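Local coordinates for protein DegQ (Legionella fallonii, PDB 3PV2) that probably degrades misfolded proteins as a trypsin-like, self-compartmentizing protease of the HtrA family that carries PDZ domains and forms large 12-meric assemblies, at residues B[35-40]-B[102-107]; B[75-80]-B[95-100]; B[258-263]-B[348-353]; B[298-303]-B[344-349]; B[412-417]-B[429-434]. All blocks are in the same frame, centred on the assembly; numbering follows the deposited sequence.

Overall arrangement
From the N terminus, contact 1 closes the first loop, pairing strands 32-40 and 101-107 of the first barrel of the protease domain. Contact 2 is nested inside that loop and sets strand 74-85 against the short helix 95-98; the two touch, with centres about 7 Å apart. The chain then passes through the second barrel to the first PDZ domain. There contact 3 joins the stretch leading into strand 262-266 to the one after strand 342-349, and contact 4, within the same loop, lays the end of helix 294-298 on strand 342-349, which both contacts use. Contact 5 closes a short loop in the second PDZ domain, its centre about 60 Å from that of contact 1.

Contact 1. Residues B[35-40]-B[102-107]; sequences VAVQGY and SLITVT
Ala36 and Thr105 form one of the two hydrogen-bonded pairs of an antiparallel ladder whose strands, 35-40 and 103-107, run with their directions 162° apart. Thr105 N reaches Ala36 O at 2.8 Å, and a second pair of bonds joins Gln38 and Leu103. The ladder ends in a classic beta bulge: Ser102 and Leu103 both face Gln38, so that Gln38 O takes Ser102 N at 2.9 Å and Leu103 N at 3.2 Å. Beyond the bulge a water accepts from Tyr40 N; its approach to Ser102 OG is too short to be relied on.

Val35, Val37, Ile104 and Val106 share one face. Ile104 CG2 touches both valines of the other strand, 3.8 Å from Val35 CG1 and 4.1 Å from Val37 CG2, and the side chains run alongside one another, pointing the same way. Val97 and Ile98 of helix 95-98 pack on Val35, Val37 and Ile104. Ala36, Gln38, Leu103 and Thr105 occupy the reverse. Here the Gln38 chain bends at chi2 (57°), which turns CD away from an extended course, and its OE1 comes to 3.9 Å from Leu103 CD2. Glu395 of a neighbouring subunit packs on both Gln38 and Leu103, so this side takes part in the assembly.

Strand 32-40 also bonds to strand 74-85, and strand 101-107 to strand 113-122. The pairing of 32-40 with 101-107 is therefore the seam that closes the six-stranded antiparallel barrel, the first of the two barrels of the trypsin fold.

Contact 2. Residues B[75-80]-B[95-100]; sequences FESIGS and DHVIRN
Ser77 carries OG anti to its backbone N (chi1 156°), which directs the hydroxyl at Val97 O, while Phe75 has CG between its backbone N and carbonyl carbon (chi1 80°), on the side of segment 95-100. These side chains fix the short helix 95-98 of the trypsin fold against a strand of the first barrel. Ser77 OG donates to Val97 O at 2.9 Å, in the carbonyl plane and on a lone pair.

Val97 itself packs on the glycine in the strand, its CG1 4.1 Å from Gly79 N. At the other end Arg99 O comes to the edge of the Phe75 ring, near its plane, 3.6 Å from CZ. Asn100 CB lies 4.0 Å from Phe75 CE2, and ring and amide planes are almost perpendicular.

His96, the residue before Val97, bonds through ND1 to Asp126 and touches Ser205, consistent with the catalytic triad of a trypsin-like protease; the contact thus anchors the backbone right beside that probable site. Arg99, the first residue past the helix, folds back in a salt bridge, its NH1 2.8 Å from Asp95 OD1 on the anti side of the carboxylate, tilted out of its plane.

Contact 3. Residues B[258-263]-B[348-353]; sequences GLMGIF and AVVTDI
Leu259 and Thr351 make a single antiparallel bridge in the first PDZ domain, joining the stretch that leads into strand 262-266 to the one that follows strand 342-349. Leu259 N donates to Thr351 O at 2.6 Å, short and bent enough that its exact length is uncertain, and Thr351 N returns to Leu259 O at 3.2 Å. Beside the bridge the backbone of Gly258 runs close, its CA 3.7 Å from Val350 CG1. From the other side Ile353, in the first turn of helix 353-362, lays CG1 3.9 Å from Gly258 C and also touches Leu259 CB.

The second cluster is apolar and forms around Met260. Its side chain leaves the backbone with CG anti to N and then bends at both chi2 (73°) and chi3 (61°), a hooked course that carries the thioether over to the other segment. SD rests 3.6 Å from Ala348 CB, and CE reaches 3.9 Å from Val350 CG2, the two side chains crossing at about a right angle.

Further out, Val333 touches both Met260 and Val350, and Pro294 touches Met260 and Thr351, so strand 332-339 and helix 294-298 wall in this cluster. The run Met260-Gly261-Ile262, leading into strand 262-266, probably corresponds to the carboxylate-binding loop of PDZ domains; the bridge lies directly before it in the chain. On the other segment, Asp352 is the N-cap of the next helix: its OD1 accepts from Ser355 N, while OD2 bonds to His256 NE2.

Contact 4. Residues B[298-303]-B[344-349]; sequences AGLKAG and LTLSAV
A Schellman motif ends helix 294-298 of the first PDZ domain, and Ala298, in its last turn, abuts strand 344-349 beside it. Gly299, at a phi of 101°, is the residue that leaves the helical path, and two bonds return from the motif into the final turn. Ala298 is the main point of touch: its CB sits 3.2 Å from Ser347 O and 3.6 Å from Ala348 CB, so helix end and strand meet methyl to methyl.

Leu346 does the rest. Its two methyls part company: CD2 lies 3.5 Å from Ala298 O, whereas CD1 goes on past the turn, 4.1 Å from Gly299 C and 3.8 Å from Leu300 CD1. The side chains of Leu300 and Leu346 meet at about a right angle. The other Leu300 methyl, CD2, packs on Ile262, which ties this corner to strand 262-266.

Strand 332-339 backs the contact: Leu346 pairs with Ile335, Val337 lies against Leu300, and Arg339 NH2 bonds to Gly299 O. A little further along the loop, Ala302 packs on Gln438 of a neighbouring subunit. The direct touches are all van der Waals, but water bridges the two backbones. One molecule donates to the carbonyl Ala298 O at the helix end, over a distance so unusually short that its length is doubtful, and accepts from Ser347 N at 3.0 Å.

Contact 5. Residues B[412-417]-B[429-434]; sequences SANKKP and QEKKKE
Asn414, in a type I' beta turn from Ala413 to Lys416, meets the loop between helix 421-428 and strand 435-441 of the second PDZ domain through Glu430 and Lys431. The charged contact comes from the turn's last residue: Lys416 and Glu430 reach tip to tip in a salt bridge, NZ 2.8 Å from OE1 on the syn side. Both residues also touch a crystal neighbour, so the lattice may influence their pose.

The hydrogen bonds of the buried Asn414 amide form a second group. ND2 donates to Glu430 OE1 at 3.0 Å, approaching from above the carboxylate plane, so two donors grip that oxygen. Lys431 NZ meets Asn414 OD1 at 2.9 Å, standing well above the amide carbonyl plane, while Leu436 N bonds to the same oxygen. A water accepts from Asn414 ND2 at 2.9 Å and from Lys431 N, and donates to Glu434 O.

Nearby, Lys415 packs on Gly303, and Glu434 on Ala274, both of a neighbouring subunit. Within the turn itself, Lys416 NZ doubles back to Asn414 O at 3.0 Å, bracing it.

Contact 1. Residues B[35-40]-B[102-107]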
# COMPACT_ATOMS: atom_id res chain seq x y z
N VAL B 35 44.37 -4.36 -12.44
CA VAL B 35 44.45 -3.13 -11.70
C VAL B 35 43.38 -3.19 -10.64
O VAL B 35 42.19 -3.27 -10.99
CB VAL B 35 44.09 -1.91 -12.58
CG1 VAL B 35 44.05 -0.67 -11.74
CG2 VAL B 35 45.07 -1.73 -13.69
N ALA B 36 43.80 -3.15 -9.38
CA ALA B 36 42.92 -3.22 -8.22
C ALA B 36 43.04 -1.90 -7.47
O ALA B 36 44.16 -1.47 -7.19
CB ALA B 36 43.37 -4.42 -7.29
N VAL B 37 41.90 -1.30 -7.15
CA VAL B 37 41.82 -0.00 -6.45
C VAL B 37 40.99 -0.15 -5.19
O VAL B 37 39.99 -0.88 -5.18
CB VAL B 37 41.14 1.08 -7.33
CG1 VAL B 37 41.04 2.44 -6.61
CG2 VAL B 37 41.88 1.22 -8.64
N GLN B 38 41.43 0.56 -4.15
CA GLN B 38 40.75 0.68 -2.86
C GLN B 38 40.54 2.16 -2.67
O GLN B 38 41.44 2.95 -2.94
CB GLN B 38 41.68 0.23 -1.70
CG GLN B 38 41.81 -1.28 -1.48
CD GLN B 38 42.31 -2.06 -2.73
OE1 GLN B 38 43.35 -1.73 -3.33
NE2 GLN B 38 41.57 -3.09 -3.11
N GLY B 39 39.40 2.58 -2.14
CA GLY B 39 39.26 3.99 -1.90
C GLY B 39 38.08 4.38 -1.08
O GLY B 39 37.36 3.52 -0.59
N TYR B 40 37.92 5.69 -0.91
CA TYR B 40 36.71 6.27 -0.33
C TYR B 40 36.10 7.25 -1.34
O TYR B 40 36.81 8.01 -2.00
CB TYR B 40 37.00 7.00 0.98
CG TYR B 40 37.47 6.08 2.10
CD1 TYR B 40 38.71 5.44 2.03
CD2 TYR B 40 36.68 5.86 3.23
CE1 TYR B 40 39.15 4.60 3.03
CE2 TYR B 40 37.12 5.01 4.25
CZ TYR B 40 38.36 4.38 4.13
OH TYR B 40 38.83 3.54 5.12
N SER B 102 42.50 5.62 -3.24
CA SER B 102 43.53 5.84 -2.22
C SER B 102 44.75 4.99 -2.50
O SER B 102 45.90 5.38 -2.27
CB SER B 102 42.98 5.52 -0.83
OG SER B 102 41.82 6.29 -0.59
N LEU B 103 44.48 3.83 -3.07
CA LEU B 103 45.47 2.83 -3.36
C LEU B 103 45.20 2.12 -4.72
O LEU B 103 44.07 1.82 -5.04
CB LEU B 103 45.34 1.84 -2.22
CG LEU B 103 46.55 1.24 -1.59
CD1 LEU B 103 46.33 1.22 -0.07
CD2 LEU B 103 46.72 -0.15 -2.20
N ILE B 104 46.28 1.85 -5.45
CA ILE B 104 46.23 1.14 -6.69
C ILE B 104 47.35 0.14 -6.80
O ILE B 104 48.53 0.50 -6.84
CB ILE B 104 46.38 2.06 -7.91
CG1 ILE B 104 45.56 3.35 -7.74
CG2 ILE B 104 45.96 1.32 -9.16
CD1 ILE B 104 45.86 4.40 -8.76
N THR B 105 46.96 -1.11 -6.97
CA THR B 105 47.88 -2.22 -7.00
C THR B 105 47.74 -2.95 -8.34
O THR B 105 46.63 -3.35 -8.78
CB THR B 105 47.64 -3.15 -5.79
OG1 THR B 105 47.62 -2.35 -4.60
CG2 THR B 105 48.72 -4.15 -5.65
N VAL B 106 48.88 -3.12 -9.00
CA VAL B 106 48.91 -3.77 -10.29
C VAL B 106 49.43 -5.18 -10.13
O VAL B 106 50.44 -5.38 -9.48
CB VAL B 106 49.77 -2.93 -11.25
CG1 VAL B 106 50.17 -3.73 -12.45
CG2 VAL B 106 48.98 -1.66 -11.66
N THR B 107 48.75 -6.16 -10.72
CA THR B 107 49.23 -7.55 -10.77
C THR B 107 49.58 -8.01 -12.17
O THR B 107 48.75 -7.96 -13.08
CB THR B 107 48.19 -8.54 -10.21
OG1 THR B 107 47.75 -8.10 -8.92
CG2 THR B 107 48.78 -10.01 -10.11
O HOH W 1 40.04 7.53 -1.89

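Contact 2. Residues B[75-80]-B[95-100]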
# COMPACT_ATOMS: atom_id res chain seq x y z
N PHE B 75 35.11 1.57 -0.81
CA PHE B 75 34.88 0.74 -2.01
C PHE B 75 36.13 0.10 -2.59
O PHE B 75 37.26 0.53 -2.31
CB PHE B 75 34.23 1.56 -3.13
CG PHE B 75 35.20 2.43 -3.90
CD1 PHE B 75 35.82 1.95 -5.05
CD2 PHE B 75 35.47 3.72 -3.49
CE1 PHE B 75 36.69 2.75 -5.77
CE2 PHE B 75 36.34 4.53 -4.20
CZ PHE B 75 36.95 4.04 -5.35
N GLU B 76 35.91 -0.94 -3.40
CA GLU B 76 36.96 -1.44 -4.29
C GLU B 76 36.48 -1.64 -5.72
O GLU B 76 35.30 -1.89 -6.02
CB GLU B 76 37.73 -2.66 -3.75
CG GLU B 76 36.94 -3.92 -3.43
CD GLU B 76 37.35 -4.55 -2.08
OE1 GLU B 76 37.35 -3.82 -1.05
OE2 GLU B 76 37.66 -5.76 -2.03
N SER B 77 37.45 -1.48 -6.61
CA SER B 77 37.20 -1.43 -8.03
C SER B 77 38.27 -2.28 -8.71
O SER B 77 39.46 -2.14 -8.44
CB SER B 77 37.29 0.02 -8.49
OG SER B 77 37.59 0.06 -9.87
N ILE B 78 37.85 -3.18 -9.57
CA ILE B 78 38.80 -4.03 -10.25
C ILE B 78 38.60 -3.76 -11.73
O ILE B 78 37.45 -3.70 -12.18
CB ILE B 78 38.55 -5.50 -9.90
CG1 ILE B 78 38.68 -5.71 -8.38
CG2 ILE B 78 39.53 -6.40 -10.66
CD1 ILE B 78 40.13 -5.84 -7.86
N GLY B 79 39.70 -3.56 -12.46
CA GLY B 79 39.72 -3.60 -13.93
C GLY B 79 41.03 -4.10 -14.49
O GLY B 79 41.80 -4.78 -13.81
N SER B 80 41.30 -3.78 -15.75
CA SER B 80 42.49 -4.23 -16.38
C SER B 80 43.30 -3.05 -16.87
O SER B 80 42.90 -1.88 -16.79
CB SER B 80 42.15 -5.11 -17.53
OG SER B 80 41.36 -6.24 -17.12
N ASP B 95 40.07 5.90 -16.84
CA ASP B 95 39.92 6.80 -15.67
C ASP B 95 38.88 6.29 -14.66
O ASP B 95 39.10 6.37 -13.45
CB ASP B 95 39.60 8.25 -16.11
CG ASP B 95 39.90 9.28 -15.02
OD1 ASP B 95 38.97 10.02 -14.67
OD2 ASP B 95 41.06 9.37 -14.51
N HIS B 96 37.74 5.79 -15.15
CA HIS B 96 36.70 5.31 -14.22
C HIS B 96 37.19 4.16 -13.35
O HIS B 96 36.72 4.02 -12.24
CB HIS B 96 35.40 4.97 -14.93
CG HIS B 96 35.38 3.64 -15.61
ND1 HIS B 96 35.47 3.52 -16.97
CD2 HIS B 96 35.23 2.38 -15.13
CE1 HIS B 96 35.41 2.24 -17.31
NE2 HIS B 96 35.27 1.52 -16.20
N VAL B 97 38.16 3.38 -13.81
CA VAL B 97 38.72 2.30 -12.99
C VAL B 97 39.42 2.86 -11.75
O VAL B 97 39.29 2.33 -10.63
CB VAL B 97 39.64 1.38 -13.86
CG1 VAL B 97 40.50 0.42 -13.04
CG2 VAL B 97 38.79 0.59 -14.85
N ILE B 98 40.20 3.93 -11.93
CA ILE B 98 41.03 4.45 -10.85
C ILE B 98 40.52 5.68 -10.11
O ILE B 98 41.18 6.12 -9.18
CB ILE B 98 42.53 4.71 -11.29
CG1 ILE B 98 42.67 5.74 -12.41
CG2 ILE B 98 43.19 3.41 -11.70
CD1 ILE B 98 42.24 7.20 -12.09
N ARG B 99 39.39 6.24 -10.52
CA ARG B 99 38.94 7.45 -9.86
C ARG B 99 38.69 7.22 -8.38
O ARG B 99 38.15 6.17 -7.98
CB ARG B 99 37.68 8.00 -10.50
CG ARG B 99 37.97 9.10 -11.51
CD ARG B 99 36.77 9.96 -11.79
NE ARG B 99 35.65 9.17 -12.27
CZ ARG B 99 35.40 8.89 -13.55
NH1 ARG B 99 36.23 9.30 -14.51
NH2 ARG B 99 34.32 8.18 -13.88
N ASN B 100 39.05 8.24 -7.59
CA ASN B 100 38.89 8.23 -6.14
C ASN B 100 39.78 7.20 -5.45
O ASN B 100 39.49 6.76 -4.35
CB ASN B 100 37.43 8.02 -5.76
CG ASN B 100 36.51 9.08 -6.37
OD1 ASN B 100 36.70 10.27 -6.16
ND2 ASN B 100 35.51 8.64 -7.11

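Contact 3. Residues B[258-263]-B[348-353]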
# COMPACT_ATOMS: atom_id res chain seq x y z
N GLY B 258 42.40 23.64 -24.96
CA GLY B 258 42.28 25.04 -25.31
C GLY B 258 41.19 25.19 -26.35
O GLY B 258 40.43 24.26 -26.65
N LEU B 259 41.18 26.36 -26.96
CA LEU B 259 40.11 26.77 -27.80
C LEU B 259 40.61 27.03 -29.20
O LEU B 259 41.67 27.63 -29.40
CB LEU B 259 39.55 28.06 -27.26
CG LEU B 259 38.45 28.64 -28.11
CD1 LEU B 259 37.43 27.52 -28.33
CD2 LEU B 259 37.84 29.87 -27.48
N MET B 260 39.82 26.60 -30.17
CA MET B 260 40.01 26.98 -31.56
C MET B 260 38.79 27.72 -32.16
O MET B 260 38.96 28.66 -32.90
CB MET B 260 40.36 25.77 -32.36
CG MET B 260 40.51 26.06 -33.84
SD MET B 260 42.04 26.95 -34.10
CE MET B 260 43.20 25.69 -33.48
N GLY B 261 37.57 27.37 -31.78
CA GLY B 261 36.40 28.19 -32.17
C GLY B 261 35.71 27.84 -33.51
O GLY B 261 35.09 28.71 -34.15
N ILE B 262 35.76 26.58 -33.92
CA ILE B 262 35.04 26.12 -35.13
C ILE B 262 34.30 24.79 -34.98
O ILE B 262 34.86 23.83 -34.46
CB ILE B 262 36.00 25.82 -36.23
CG1 ILE B 262 36.85 24.62 -35.81
CG2 ILE B 262 36.87 27.04 -36.47
CD1 ILE B 262 37.42 23.89 -36.95
N PHE B 263 33.09 24.72 -35.54
CA PHE B 263 32.38 23.51 -35.56
C PHE B 263 32.59 22.86 -36.91
O PHE B 263 32.59 23.54 -37.95
CB PHE B 263 30.90 23.83 -35.40
CG PHE B 263 30.46 24.12 -33.98
CD1 PHE B 263 31.05 25.14 -33.23
CD2 PHE B 263 29.35 23.42 -33.45
CE1 PHE B 263 30.58 25.45 -31.92
CE2 PHE B 263 28.87 23.71 -32.14
CZ PHE B 263 29.48 24.72 -31.38
N ALA B 348 46.61 29.17 -37.14
CA ALA B 348 45.84 29.57 -35.99
C ALA B 348 46.62 29.28 -34.68
O ALA B 348 47.41 28.34 -34.60
CB ALA B 348 44.50 28.86 -36.00
N VAL B 349 46.40 30.12 -33.67
CA VAL B 349 47.02 29.92 -32.33
C VAL B 349 45.96 29.48 -31.30
O VAL B 349 44.99 30.16 -31.14
CB VAL B 349 47.81 31.19 -31.90
CG1 VAL B 349 48.42 31.03 -30.48
CG2 VAL B 349 48.98 31.46 -32.88
N VAL B 350 46.12 28.31 -30.69
CA VAL B 350 45.16 27.82 -29.72
C VAL B 350 45.23 28.69 -28.47
O VAL B 350 46.33 29.00 -28.02
CB VAL B 350 45.52 26.41 -29.25
CG1 VAL B 350 44.54 25.92 -28.17
CG2 VAL B 350 45.58 25.42 -30.43
N THR B 351 44.08 29.07 -27.93
CA THR B 351 44.03 29.91 -26.76
C THR B 351 43.36 29.21 -25.61
O THR B 351 42.63 28.21 -25.77
CB THR B 351 43.30 31.28 -27.00
OG1 THR B 351 41.97 31.07 -27.51
CG2 THR B 351 44.09 32.13 -27.97
N ASP B 352 43.61 29.77 -24.43
CA ASP B 352 42.98 29.34 -23.21
C ASP B 352 41.51 29.77 -23.22
O ASP B 352 41.22 30.92 -23.55
CB ASP B 352 43.70 29.91 -21.98
CG ASP B 352 43.19 29.29 -20.70
OD1 ASP B 352 42.38 29.94 -20.01
OD2 ASP B 352 43.56 28.13 -20.43
N ILE B 353 40.63 28.84 -22.85
CA ILE B 353 39.16 28.97 -23.01
C ILE B 353 38.72 30.09 -22.09
O ILE B 353 37.95 30.97 -22.46
CB ILE B 353 38.40 27.66 -22.64
CG1 ILE B 353 38.95 26.46 -23.43
CG2 ILE B 353 36.88 27.78 -22.89
CD1 ILE B 353 38.65 25.08 -22.82

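Contact 4. Residues B[298-303]-B[344-349]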
# COMPACT_ATOMS: atom_id res chain seq x y z
N ALA B 298 42.54 33.32 -37.89
CA ALA B 298 43.32 32.62 -38.90
C ALA B 298 42.78 32.72 -40.31
O ALA B 298 43.50 32.38 -41.25
CB ALA B 298 43.47 31.20 -38.51
N GLY B 299 41.51 33.15 -40.48
CA GLY B 299 40.94 33.35 -41.77
C GLY B 299 40.02 32.22 -42.22
O GLY B 299 39.60 32.21 -43.37
N LEU B 300 39.65 31.32 -41.32
CA LEU B 300 38.74 30.20 -41.63
C LEU B 300 37.32 30.70 -41.86
O LEU B 300 36.92 31.66 -41.24
CB LEU B 300 38.74 29.19 -40.50
CG LEU B 300 38.31 27.75 -40.74
CD1 LEU B 300 39.36 26.98 -41.50
CD2 LEU B 300 38.01 27.00 -39.44
N LYS B 301 36.59 30.07 -42.76
CA LYS B 301 35.22 30.41 -43.00
C LYS B 301 34.32 29.19 -43.12
O LYS B 301 34.76 28.10 -43.56
CB LYS B 301 35.14 31.16 -44.33
CG LYS B 301 35.95 32.45 -44.32
CD LYS B 301 35.56 33.37 -45.47
CE LYS B 301 36.18 34.80 -45.25
NZ LYS B 301 35.93 35.70 -46.44
N ALA B 302 33.04 29.42 -42.82
CA ALA B 302 31.99 28.43 -43.00
C ALA B 302 32.05 27.99 -44.45
O ALA B 302 32.14 28.81 -45.31
CB ALA B 302 30.59 29.05 -42.65
N GLY B 303 31.98 26.69 -44.70
CA GLY B 303 31.94 26.15 -46.07
C GLY B 303 33.31 25.65 -46.50
O GLY B 303 33.41 24.93 -47.49
N LEU B 344 43.98 26.56 -49.45
CA LEU B 344 44.54 27.63 -48.62
C LEU B 344 45.19 27.05 -47.39
O LEU B 344 44.73 26.06 -46.82
CB LEU B 344 43.49 28.65 -48.18
CG LEU B 344 42.76 29.48 -49.23
CD1 LEU B 344 41.40 30.04 -48.69
CD2 LEU B 344 43.67 30.62 -49.77
N THR B 345 46.31 27.65 -47.02
CA THR B 345 47.02 27.26 -45.85
C THR B 345 46.82 28.36 -44.85
O THR B 345 47.10 29.52 -45.10
CB THR B 345 48.48 27.02 -46.11
OG1 THR B 345 48.58 25.94 -47.03
CG2 THR B 345 49.23 26.66 -44.80
N LEU B 346 46.31 27.96 -43.71
CA LEU B 346 46.07 28.91 -42.65
C LEU B 346 46.82 28.52 -41.40
O LEU B 346 47.16 27.33 -41.18
CB LEU B 346 44.59 28.97 -42.32
CG LEU B 346 43.63 29.17 -43.50
CD1 LEU B 346 42.20 28.90 -43.03
CD2 LEU B 346 43.79 30.55 -44.21
N SER B 347 47.00 29.52 -40.55
CA SER B 347 47.69 29.35 -39.29
C SER B 347 46.93 30.00 -38.13
O SER B 347 46.63 31.19 -38.14
CB SER B 347 49.11 29.97 -39.37
OG SER B 347 49.85 29.50 -38.24
N ALA B 348 46.61 29.17 -37.14
CA ALA B 348 45.84 29.57 -35.99
C ALA B 348 46.62 29.28 -34.68
O ALA B 348 47.41 28.34 -34.60
CB ALA B 348 44.50 28.86 -36.00
N VAL B 349 46.40 30.12 -33.67
CA VAL B 349 47.02 29.92 -32.33
C VAL B 349 45.96 29.48 -31.30
O VAL B 349 44.99 30.16 -31.14
CB VAL B 349 47.81 31.19 -31.90
CG1 VAL B 349 48.42 31.03 -30.48
CG2 VAL B 349 48.98 31.46 -32.88
O HOH W 2 45.99 32.18 -41.49

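Contact 5. Residues B[412-417]-B[429-434]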
# COMPACT_ATOMS: atom_id res chain seq x y z
N SER B 412 15.38 52.23 -21.91
CA SER B 412 16.25 53.35 -21.90
C SER B 412 17.56 52.91 -21.35
O SER B 412 17.68 51.88 -20.67
CB SER B 412 15.62 54.49 -21.08
OG SER B 412 15.85 54.34 -19.65
N ALA B 413 18.60 53.59 -21.77
CA ALA B 413 19.93 53.26 -21.32
C ALA B 413 20.65 54.61 -21.12
O ALA B 413 20.60 55.48 -22.00
CB ALA B 413 20.70 52.39 -22.34
N ASN B 414 21.30 54.76 -19.99
CA ASN B 414 21.88 56.05 -19.54
C ASN B 414 20.95 57.19 -19.84
O ASN B 414 21.36 58.21 -20.38
CB ASN B 414 23.22 56.29 -20.20
CG ASN B 414 24.29 55.22 -19.79
OD1 ASN B 414 24.16 54.57 -18.75
ND2 ASN B 414 25.34 55.05 -20.62
N LYS B 415 19.67 56.99 -19.50
CA LYS B 415 18.62 57.98 -19.60
C LYS B 415 18.28 58.34 -21.00
O LYS B 415 17.71 59.37 -21.22
CB LYS B 415 18.98 59.30 -18.89
CG LYS B 415 19.66 59.18 -17.60
CD LYS B 415 18.84 58.32 -16.71
CE LYS B 415 17.83 59.06 -15.87
NZ LYS B 415 16.78 58.08 -15.48
N LYS B 416 18.61 57.52 -21.98
CA LYS B 416 18.21 57.83 -23.34
C LYS B 416 17.33 56.69 -23.83
O LYS B 416 17.61 55.53 -23.49
CB LYS B 416 19.46 57.94 -24.21
CG LYS B 416 20.35 59.17 -23.92
CD LYS B 416 21.80 59.01 -24.60
CE LYS B 416 22.89 59.73 -23.74
NZ LYS B 416 23.31 59.05 -22.44
N PRO B 417 16.34 57.00 -24.68
CA PRO B 417 15.53 55.96 -25.31
C PRO B 417 16.37 55.06 -26.17
O PRO B 417 17.32 55.46 -26.76
CB PRO B 417 14.49 56.73 -26.15
CG PRO B 417 15.16 58.05 -26.47
CD PRO B 417 16.07 58.34 -25.23
N GLN B 429 28.55 52.06 -25.26
CA GLN B 429 29.96 52.50 -25.35
C GLN B 429 30.20 53.88 -24.76
O GLN B 429 31.31 54.34 -24.81
CB GLN B 429 30.50 52.52 -26.77
CG GLN B 429 29.91 51.49 -27.65
CD GLN B 429 30.87 50.88 -28.59
OE1 GLN B 429 30.75 51.05 -29.83
NE2 GLN B 429 31.84 50.12 -28.05
N GLU B 430 29.20 54.53 -24.18
CA GLU B 430 29.39 55.81 -23.50
C GLU B 430 30.34 55.77 -22.29
O GLU B 430 31.32 56.59 -22.25
CB GLU B 430 28.06 56.41 -23.08
CG GLU B 430 27.21 56.94 -24.28
CD GLU B 430 25.81 57.38 -23.81
OE1 GLU B 430 25.56 57.33 -22.56
OE2 GLU B 430 24.99 57.75 -24.70
N LYS B 431 30.08 54.95 -21.26
CA LYS B 431 30.94 55.08 -20.02
C LYS B 431 31.67 53.78 -19.88
O LYS B 431 31.17 52.71 -20.30
CB LYS B 431 30.21 55.34 -18.67
CG LYS B 431 29.08 56.38 -18.66
CD LYS B 431 28.30 56.37 -17.31
CE LYS B 431 26.75 56.64 -17.51
NZ LYS B 431 25.77 55.78 -16.67
N LYS B 432 32.87 53.86 -19.36
CA LYS B 432 33.58 52.62 -19.00
C LYS B 432 33.05 51.98 -17.68
O LYS B 432 33.20 50.78 -17.49
CB LYS B 432 35.08 52.90 -18.91
CG LYS B 432 35.81 52.88 -20.32
CD LYS B 432 36.09 51.44 -20.83
CE LYS B 432 37.34 51.32 -21.74
NZ LYS B 432 37.09 51.70 -23.16
N LYS B 433 32.50 52.76 -16.74
CA LYS B 433 32.26 52.20 -15.41
C LYS B 433 30.92 51.42 -15.30
O LYS B 433 30.84 50.41 -14.68
CB LYS B 433 32.25 53.32 -14.39
CG LYS B 433 31.80 52.86 -13.00
CD LYS B 433 32.23 53.85 -11.85
CE LYS B 433 32.96 53.12 -10.69
NZ LYS B 433 34.32 52.58 -11.10
N GLU B 434 29.86 51.92 -15.89
CA GLU B 434 28.58 51.31 -15.65
C GLU B 434 27.62 51.68 -16.72
O GLU B 434 27.86 52.66 -17.48
CB GLU B 434 28.06 51.85 -14.37
CG GLU B 434 27.92 53.32 -14.56
CD GLU B 434 27.93 54.10 -13.25
OE1 GLU B 434 28.33 53.56 -12.19
OE2 GLU B 434 27.55 55.26 -13.34
O HOH W 3 27.72 53.39 -20.30